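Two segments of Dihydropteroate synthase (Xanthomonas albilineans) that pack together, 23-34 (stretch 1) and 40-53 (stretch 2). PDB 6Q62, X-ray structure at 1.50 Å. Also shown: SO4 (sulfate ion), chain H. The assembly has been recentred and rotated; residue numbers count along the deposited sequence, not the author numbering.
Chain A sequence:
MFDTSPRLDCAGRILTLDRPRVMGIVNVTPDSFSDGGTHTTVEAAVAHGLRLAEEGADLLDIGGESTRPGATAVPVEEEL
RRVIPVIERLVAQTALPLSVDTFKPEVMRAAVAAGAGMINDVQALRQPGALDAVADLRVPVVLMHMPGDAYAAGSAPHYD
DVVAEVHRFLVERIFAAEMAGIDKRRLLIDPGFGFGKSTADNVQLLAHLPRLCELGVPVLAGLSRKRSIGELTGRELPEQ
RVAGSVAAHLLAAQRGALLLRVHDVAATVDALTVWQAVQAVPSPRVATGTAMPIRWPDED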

# COMPACT_ATOMS: atom_id res chain seq x y z
N MET A 23 4.46 13.23 7.15
CA MET A 23 3.90 14.52 7.62
C MET A 23 2.41 14.30 7.89
O MET A 23 1.64 14.15 6.95
CB MET A 23 4.10 15.62 6.55
CG MET A 23 3.46 16.96 6.93
SD MET A 23 3.43 18.09 5.50
CE MET A 23 4.77 19.20 5.93
N GLY A 24 2.01 14.29 9.15
CA GLY A 24 0.61 14.07 9.52
C GLY A 24 -0.22 15.32 9.40
O GLY A 24 0.17 16.37 9.91
N ILE A 25 -1.39 15.23 8.72
CA ILE A 25 -2.29 16.36 8.48
C ILE A 25 -3.13 16.68 9.70
O ILE A 25 -3.91 15.84 10.15
CB ILE A 25 -3.18 16.09 7.25
CG1 ILE A 25 -2.33 15.92 5.97
CG2 ILE A 25 -4.23 17.20 7.08
CD1 ILE A 25 -3.11 15.42 4.73
N VAL A 26 -2.98 17.91 10.23
CA VAL A 26 -3.79 18.38 11.35
C VAL A 26 -4.59 19.59 10.87
O VAL A 26 -4.07 20.71 10.85
CB VAL A 26 -2.97 18.68 12.64
CG1 VAL A 26 -3.88 19.14 13.79
CG2 VAL A 26 -2.13 17.48 13.04
N ASN A 27 -5.85 19.37 10.46
CA ASN A 27 -6.69 20.47 10.01
C ASN A 27 -7.45 21.04 11.20
O ASN A 27 -8.07 20.30 11.97
CB ASN A 27 -7.65 20.02 8.92
CG ASN A 27 -6.98 19.79 7.58
OD1 ASN A 27 -6.08 20.52 7.17
ND2 ASN A 27 -7.44 18.78 6.88
N VAL A 28 -7.35 22.35 11.38
CA VAL A 28 -8.03 23.00 12.50
C VAL A 28 -9.21 23.75 11.90
O VAL A 28 -9.14 24.95 11.68
CB VAL A 28 -7.11 23.96 13.32
CG1 VAL A 28 -7.78 24.34 14.66
CG2 VAL A 28 -5.73 23.37 13.53
N THR A 29 -10.27 23.03 11.58
CA THR A 29 -11.46 23.66 11.01
C THR A 29 -12.66 23.01 11.71
O THR A 29 -12.63 21.80 11.95
CB THR A 29 -11.56 23.48 9.47
OG1 THR A 29 -11.61 22.09 9.16
CG2 THR A 29 -10.42 24.15 8.68
N PRO A 30 -13.71 23.77 12.05
CA PRO A 30 -14.90 23.12 12.67
C PRO A 30 -15.45 21.93 11.86
O PRO A 30 -15.87 20.94 12.46
CB PRO A 30 -15.90 24.26 12.78
CG PRO A 30 -15.06 25.51 12.83
CD PRO A 30 -13.92 25.22 11.88
N ASP A 31 -15.40 22.00 10.51
CA ASP A 31 -15.89 20.94 9.62
C ASP A 31 -15.03 19.66 9.64
O ASP A 31 -15.48 18.61 9.18
CB ASP A 31 -16.08 21.46 8.18
N SER A 32 -13.82 19.74 10.22
CA SER A 32 -12.95 18.58 10.34
C SER A 32 -13.41 17.61 11.43
O SER A 32 -12.98 16.46 11.42
CB SER A 32 -11.51 19.01 10.59
OG SER A 32 -10.92 19.52 9.41
N PHE A 33 -14.27 18.08 12.38
CA PHE A 33 -14.73 17.29 13.53
C PHE A 33 -16.25 17.20 13.65
O PHE A 33 -16.95 18.08 13.18
CB PHE A 33 -14.11 17.84 14.84
CG PHE A 33 -12.64 18.17 14.69
CD1 PHE A 33 -11.69 17.16 14.60
CD2 PHE A 33 -12.22 19.49 14.56
CE1 PHE A 33 -10.33 17.47 14.42
CE2 PHE A 33 -10.87 19.80 14.38
CZ PHE A 33 -9.93 18.79 14.32
N SER A 34 -16.77 16.14 14.31
CA SER A 34 -18.21 15.94 14.51
C SER A 34 -18.56 15.95 16.00
O SER A 34 -19.73 15.75 16.37
CB SER A 34 -18.65 14.62 13.88
OG SER A 34 -17.94 13.52 14.42
N THR A 40 -14.04 21.76 21.86
CA THR A 40 -13.66 22.90 21.05
C THR A 40 -12.93 22.39 19.78
O THR A 40 -12.41 21.26 19.75
CB THR A 40 -12.76 23.89 21.85
OG1 THR A 40 -11.44 23.36 21.92
CG2 THR A 40 -13.28 24.20 23.24
N THR A 41 -12.86 23.24 18.74
CA THR A 41 -12.13 22.89 17.51
C THR A 41 -10.64 22.69 17.85
O THR A 41 -10.01 21.73 17.39
CB THR A 41 -12.33 23.99 16.47
OG1 THR A 41 -13.73 24.12 16.28
CG2 THR A 41 -11.65 23.68 15.12
N VAL A 42 -10.08 23.62 18.67
CA VAL A 42 -8.69 23.56 19.09
C VAL A 42 -8.40 22.23 19.81
O VAL A 42 -7.45 21.55 19.44
CB VAL A 42 -8.30 24.81 19.93
CG1 VAL A 42 -7.00 24.57 20.68
CG2 VAL A 42 -8.20 26.04 19.05
N GLU A 43 -9.22 21.86 20.81
CA GLU A 43 -8.99 20.64 21.57
C GLU A 43 -9.08 19.39 20.69
O GLU A 43 -8.29 18.44 20.89
CB GLU A 43 -9.88 20.55 22.81
CG GLU A 43 -11.05 19.60 22.76
CD GLU A 43 -11.87 19.67 24.02
OE1 GLU A 43 -11.52 18.96 24.99
OE2 GLU A 43 -12.83 20.46 24.05
N ALA A 44 -10.01 19.38 19.72
CA ALA A 44 -10.14 18.23 18.80
C ALA A 44 -8.90 18.12 17.87
O ALA A 44 -8.43 17.02 17.60
CB ALA A 44 -11.41 18.38 17.97
N ALA A 45 -8.37 19.26 17.40
CA ALA A 45 -7.17 19.28 16.53
C ALA A 45 -5.93 18.84 17.32
O ALA A 45 -5.11 18.05 16.80
CB ALA A 45 -6.97 20.67 15.97
N VAL A 46 -5.82 19.28 18.58
CA VAL A 46 -4.68 18.90 19.43
C VAL A 46 -4.75 17.39 19.66
O VAL A 46 -3.76 16.71 19.42
CB VAL A 46 -4.63 19.71 20.74
CG1 VAL A 46 -3.62 19.14 21.72
CG2 VAL A 46 -4.32 21.19 20.45
N ALA A 47 -5.91 16.86 20.08
CA ALA A 47 -6.05 15.41 20.29
C ALA A 47 -5.72 14.63 19.00
O ALA A 47 -5.05 13.59 19.06
CB ALA A 47 -7.45 15.08 20.77
N HIS A 48 -6.15 15.14 17.83
CA HIS A 48 -5.83 14.48 16.57
C HIS A 48 -4.31 14.48 16.28
O HIS A 48 -3.77 13.43 15.93
CB HIS A 48 -6.63 15.11 15.41
CG HIS A 48 -6.49 14.34 14.14
ND1 HIS A 48 -6.88 13.01 14.05
CD2 HIS A 48 -6.00 14.73 12.93
CE1 HIS A 48 -6.62 12.64 12.81
NE2 HIS A 48 -6.07 13.62 12.11
N GLY A 49 -3.63 15.61 16.49
CA GLY A 49 -2.18 15.69 16.30
C GLY A 49 -1.45 14.75 17.25
O GLY A 49 -0.51 14.07 16.84
N LEU A 50 -1.95 14.62 18.49
CA LEU A 50 -1.33 13.68 19.46
C LEU A 50 -1.50 12.23 19.01
O LEU A 50 -0.55 11.44 19.12
CB LEU A 50 -1.91 13.86 20.86
CG LEU A 50 -1.57 15.16 21.58
CD1 LEU A 50 -2.25 15.22 22.93
CD2 LEU A 50 -0.08 15.35 21.74
N ARG A 51 -2.66 11.90 18.41
CA ARG A 51 -2.93 10.56 17.88
C ARG A 51 -1.99 10.28 16.70
O ARG A 51 -1.41 9.20 16.62
CB ARG A 51 -4.40 10.41 17.44
CG ARG A 51 -4.69 9.03 16.86
CD ARG A 51 -6.14 8.69 16.68
NE ARG A 51 -6.80 9.48 15.64
CZ ARG A 51 -6.87 9.14 14.35
NH1 ARG A 51 -6.29 8.03 13.92
NH2 ARG A 51 -7.52 9.91 13.50
N LEU A 52 -1.78 11.27 15.81
CA LEU A 52 -0.87 11.09 14.69
C LEU A 52 0.58 10.91 15.15
O LEU A 52 1.32 10.10 14.55
CB LEU A 52 -1.01 12.23 13.66
CG LEU A 52 -2.40 12.38 13.02
CD1 LEU A 52 -2.34 13.36 11.86
CD2 LEU A 52 -2.99 11.02 12.55
N ALA A 53 1.01 11.64 16.19
CA ALA A 53 2.34 11.45 16.77
C ALA A 53 2.44 10.00 17.29
O ALA A 53 3.40 9.32 16.97
CB ALA A 53 2.59 12.41 17.91
S SO4 H . -6.29 18.49 3.29
O1 SO4 H . -7.20 17.63 4.08
O2 SO4 H . -7.06 19.35 2.39
O3 SO4 H . -5.48 19.37 4.20
O4 SO4 H . -5.41 17.67 2.48
O HOH W 1 -5.28 13.60 9.43

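The helix of stretch 2 (41-53) packs antiparallel to strand 23-27, their axes 8.1 Å apart at closest approach, without a direct hydrogen bond between the stretches. Thr40 caps the helix, its OG1 accepting from Glu43 N (2.9 Å), while Thr40 N donates to Glu43 OE2 (2.8 Å). Thr41 begins the contact: its methyl CG2 lies 3.6 Å from Thr29 C and 4.0 Å from Val28 CG1, covering the backbone where the chain leaves the strand. Ala44 points toward stretch 1 and sets CB over one face of the Phe33 ring, 3.5 Å from the ring centroid, a CH-pi contact that its short side chain makes at close range. Ala45, also small and buried, meets Val28 CG2 through CB at 3.8 Å and Phe33 CZ through the same atom at 3.9 Å; its carbonyl O lies 3.4 Å from Val26 CG1. His48 presents its ring edge to Ile25 O, and water 1 bridges the two, donating to Ile25 O (2.7 Å) and hydrogen bonding to His48 NE2 (2.8 Å). Gly49, lacking a side chain, lets Val26 CG2 approach its CA to 3.7 Å. Leu52 completes the apolar packing, with CD1 3.8 Å from Gly24 C and 4.3 Å from Val26 CG2; a side chain on Gly24 would crowd this methyl.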